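Local coordinates for protein benzoylformate Decarboxylase (Polynucleobacter necessarius, PDB 4K9Q) that probably decarboxylates benzoylformate with the help of thiamine diphosphate and a magnesium ion, as a member of the thiamine diphosphate enzyme family, at residues Thr425-Gly430 with Val449-Phe454. Residues are numbered along the deposited sequence; the frame is centred on the assembly and turned at random.
Sequences TLMGDG and VIYVVF. With MG (magnesium ion), chain C; TPP (thiamine diphosphate), chain D.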
# COMPACT_ATOMS: atom_id res chain seq x y z
N THR A 425 -0.25 26.98 -27.99
CA THR A 425 0.53 26.16 -27.04
C THR A 425 2.03 26.36 -27.24
O THR A 425 2.58 26.01 -28.29
CB THR A 425 0.12 24.67 -27.17
OG1 THR A 425 -1.31 24.56 -27.07
CG2 THR A 425 0.77 23.84 -26.08
N LEU A 426 2.70 26.92 -26.23
CA LEU A 426 4.13 27.24 -26.30
C LEU A 426 4.92 26.05 -25.77
O LEU A 426 4.86 25.74 -24.58
CB LEU A 426 4.44 28.47 -25.45
CG LEU A 426 3.53 29.69 -25.68
CD1 LEU A 426 3.81 30.81 -24.66
CD2 LEU A 426 3.63 30.20 -27.12
N MET A 427 5.66 25.36 -26.65
CA MET A 427 6.28 24.08 -26.29
C MET A 427 7.79 24.12 -26.45
O MET A 427 8.29 24.61 -27.45
CB MET A 427 5.75 22.96 -27.20
CG MET A 427 4.28 22.65 -27.07
SD MET A 427 3.84 22.01 -25.45
CE MET A 427 5.01 20.66 -25.25
N GLY A 428 8.52 23.56 -25.50
CA GLY A 428 9.93 23.34 -25.72
C GLY A 428 10.13 22.13 -26.63
O GLY A 428 9.25 21.27 -26.72
N ASP A 429 11.27 22.06 -27.31
CA ASP A 429 11.53 20.91 -28.18
C ASP A 429 11.69 19.58 -27.41
O ASP A 429 11.24 18.53 -27.88
CB ASP A 429 12.68 21.15 -29.18
CG ASP A 429 13.98 21.60 -28.52
OD1 ASP A 429 13.97 22.02 -27.36
OD2 ASP A 429 15.03 21.56 -29.20
N GLY A 430 12.31 19.63 -26.23
CA GLY A 430 12.39 18.46 -25.36
C GLY A 430 11.03 18.05 -24.83
O GLY A 430 10.64 16.88 -24.92
N VAL A 449 -5.75 23.98 -32.55
CA VAL A 449 -4.63 24.01 -31.62
C VAL A 449 -3.39 24.37 -32.41
O VAL A 449 -3.12 23.78 -33.45
CB VAL A 449 -4.41 22.63 -30.94
CG1 VAL A 449 -3.18 22.67 -30.02
CG2 VAL A 449 -5.66 22.21 -30.15
N ILE A 450 -2.63 25.32 -31.90
CA ILE A 450 -1.45 25.81 -32.59
C ILE A 450 -0.25 25.60 -31.69
O ILE A 450 -0.10 26.26 -30.65
CB ILE A 450 -1.58 27.31 -32.91
CG1 ILE A 450 -2.83 27.57 -33.76
CG2 ILE A 450 -0.33 27.83 -33.62
CD1 ILE A 450 -3.16 29.03 -33.92
N TYR A 451 0.61 24.66 -32.07
CA TYR A 451 1.81 24.38 -31.30
C TYR A 451 2.95 25.22 -31.83
O TYR A 451 3.32 25.09 -33.00
CB TYR A 451 2.19 22.91 -31.40
CG TYR A 451 1.19 21.98 -30.77
CD1 TYR A 451 0.38 21.16 -31.54
CD2 TYR A 451 1.05 21.93 -29.38
CE1 TYR A 451 -0.54 20.30 -30.96
CE2 TYR A 451 0.13 21.08 -28.79
CZ TYR A 451 -0.66 20.27 -29.58
OH TYR A 451 -1.56 19.41 -29.00
N VAL A 452 3.50 26.09 -30.99
CA VAL A 452 4.69 26.83 -31.35
C VAL A 452 5.85 26.21 -30.59
O VAL A 452 5.89 26.27 -29.35
CB VAL A 452 4.58 28.33 -31.02
CG1 VAL A 452 5.83 29.07 -31.47
CG2 VAL A 452 3.34 28.92 -31.70
N VAL A 453 6.77 25.59 -31.31
CA VAL A 453 7.87 24.86 -30.69
C VAL A 453 9.16 25.69 -30.70
O VAL A 453 9.67 26.04 -31.76
CB VAL A 453 8.14 23.51 -31.38
CG1 VAL A 453 9.24 22.74 -30.64
CG2 VAL A 453 6.87 22.69 -31.47
N PHE A 454 9.65 25.99 -29.51
CA PHE A 454 10.89 26.74 -29.34
C PHE A 454 12.08 25.80 -29.40
O PHE A 454 12.40 25.11 -28.43
CB PHE A 454 10.84 27.51 -28.01
CG PHE A 454 9.84 28.63 -28.00
CD1 PHE A 454 8.47 28.36 -28.00
CD2 PHE A 454 10.25 29.95 -28.00
CE1 PHE A 454 7.54 29.40 -28.01
CE2 PHE A 454 9.33 30.99 -27.99
CZ PHE A 454 7.98 30.72 -28.00
MG MG C . 14.67 22.95 -25.48
N1' TPP D . 10.73 13.90 -17.33
C2' TPP D . 9.44 14.30 -16.99
CM2 TPP D . 8.27 13.41 -17.27
N3' TPP D . 9.22 15.52 -16.37
C4' TPP D . 10.27 16.35 -16.09
N4' TPP D . 10.05 17.51 -15.48
C5' TPP D . 11.57 15.97 -16.47
C6' TPP D . 11.80 14.74 -17.07
C7' TPP D . 12.73 16.89 -16.16
N3 TPP D . 12.83 18.11 -16.95
C2 TPP D . 12.45 19.36 -16.51
S1 TPP D . 12.71 20.54 -17.57
C5 TPP D . 13.33 19.50 -18.64
C4 TPP D . 13.36 18.18 -18.20
CM4 TPP D . 13.88 17.00 -18.98
C6 TPP D . 13.81 20.08 -19.94
C7 TPP D . 12.75 20.75 -20.79
O7 TPP D . 13.37 20.98 -22.03
PA TPP D . 12.62 21.76 -23.22
O1A TPP D . 11.19 21.29 -23.28
O2A TPP D . 13.32 21.53 -24.52
O3A TPP D . 12.55 23.28 -22.71
PB TPP D . 13.75 24.34 -22.59
O1B TPP D . 14.21 24.30 -21.17
O2B TPP D . 13.15 25.69 -22.92
O3B TPP D . 14.89 23.99 -23.49
O HOH W 1 13.03 24.59 -25.83
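T425 packs against the Y451 ring from the neighbouring parallel strand, the two side chains lying side by side and pointing the same way. Its CB comes 3.6 Å from Y451 CD2, and CG2, anti to the backbone N, meets the same CD2-CE2 side of the ring. M427 CG reaches Y451 CD2 at 4.0 Å, and V449 CG1 sits over one face of the Y451 ring near the rim, 3.5 Å above the plane; the ring thus fills a hollow lined in part by T425, M427 and V449. Its OH is hydrogen-bonded to L404 O on helix 403-417, which covers this side of the sheet. An alanine in place of T425 removes CG2 and OG1 and would probably open a gap beside Y451 CD2 and CE2 and next to V449 CG1, though CB would still touch CD2. On the other side, L426 CD2 abuts the edge of the F454 ring at CE1 (4.1 Å), against helix 352-361. Four backbone bonds hold the strands in register, from T425 N to I450 O through F454 N to M427 O. At the end of the strand, G428 CA lies 3.4 Å from thiamine diphosphate O1A; a CB there would collide with that oxygen. V453 CG1 bears on D429 CA at 3.8 Å, while D429 OD1 binds magnesium at 2.2 Å, N456 and E458 also serving as ligands. G430 N donates to diphosphate O2A (2.7 Å), and a metal-bound water donates to F454 O, linking the second strand to the site. The C-terminal end of strand 423-428 and the residues after it, G428-D429-G430, form the GDG beginning of the thiamine diphosphate-binding motif in an alpha/beta domain.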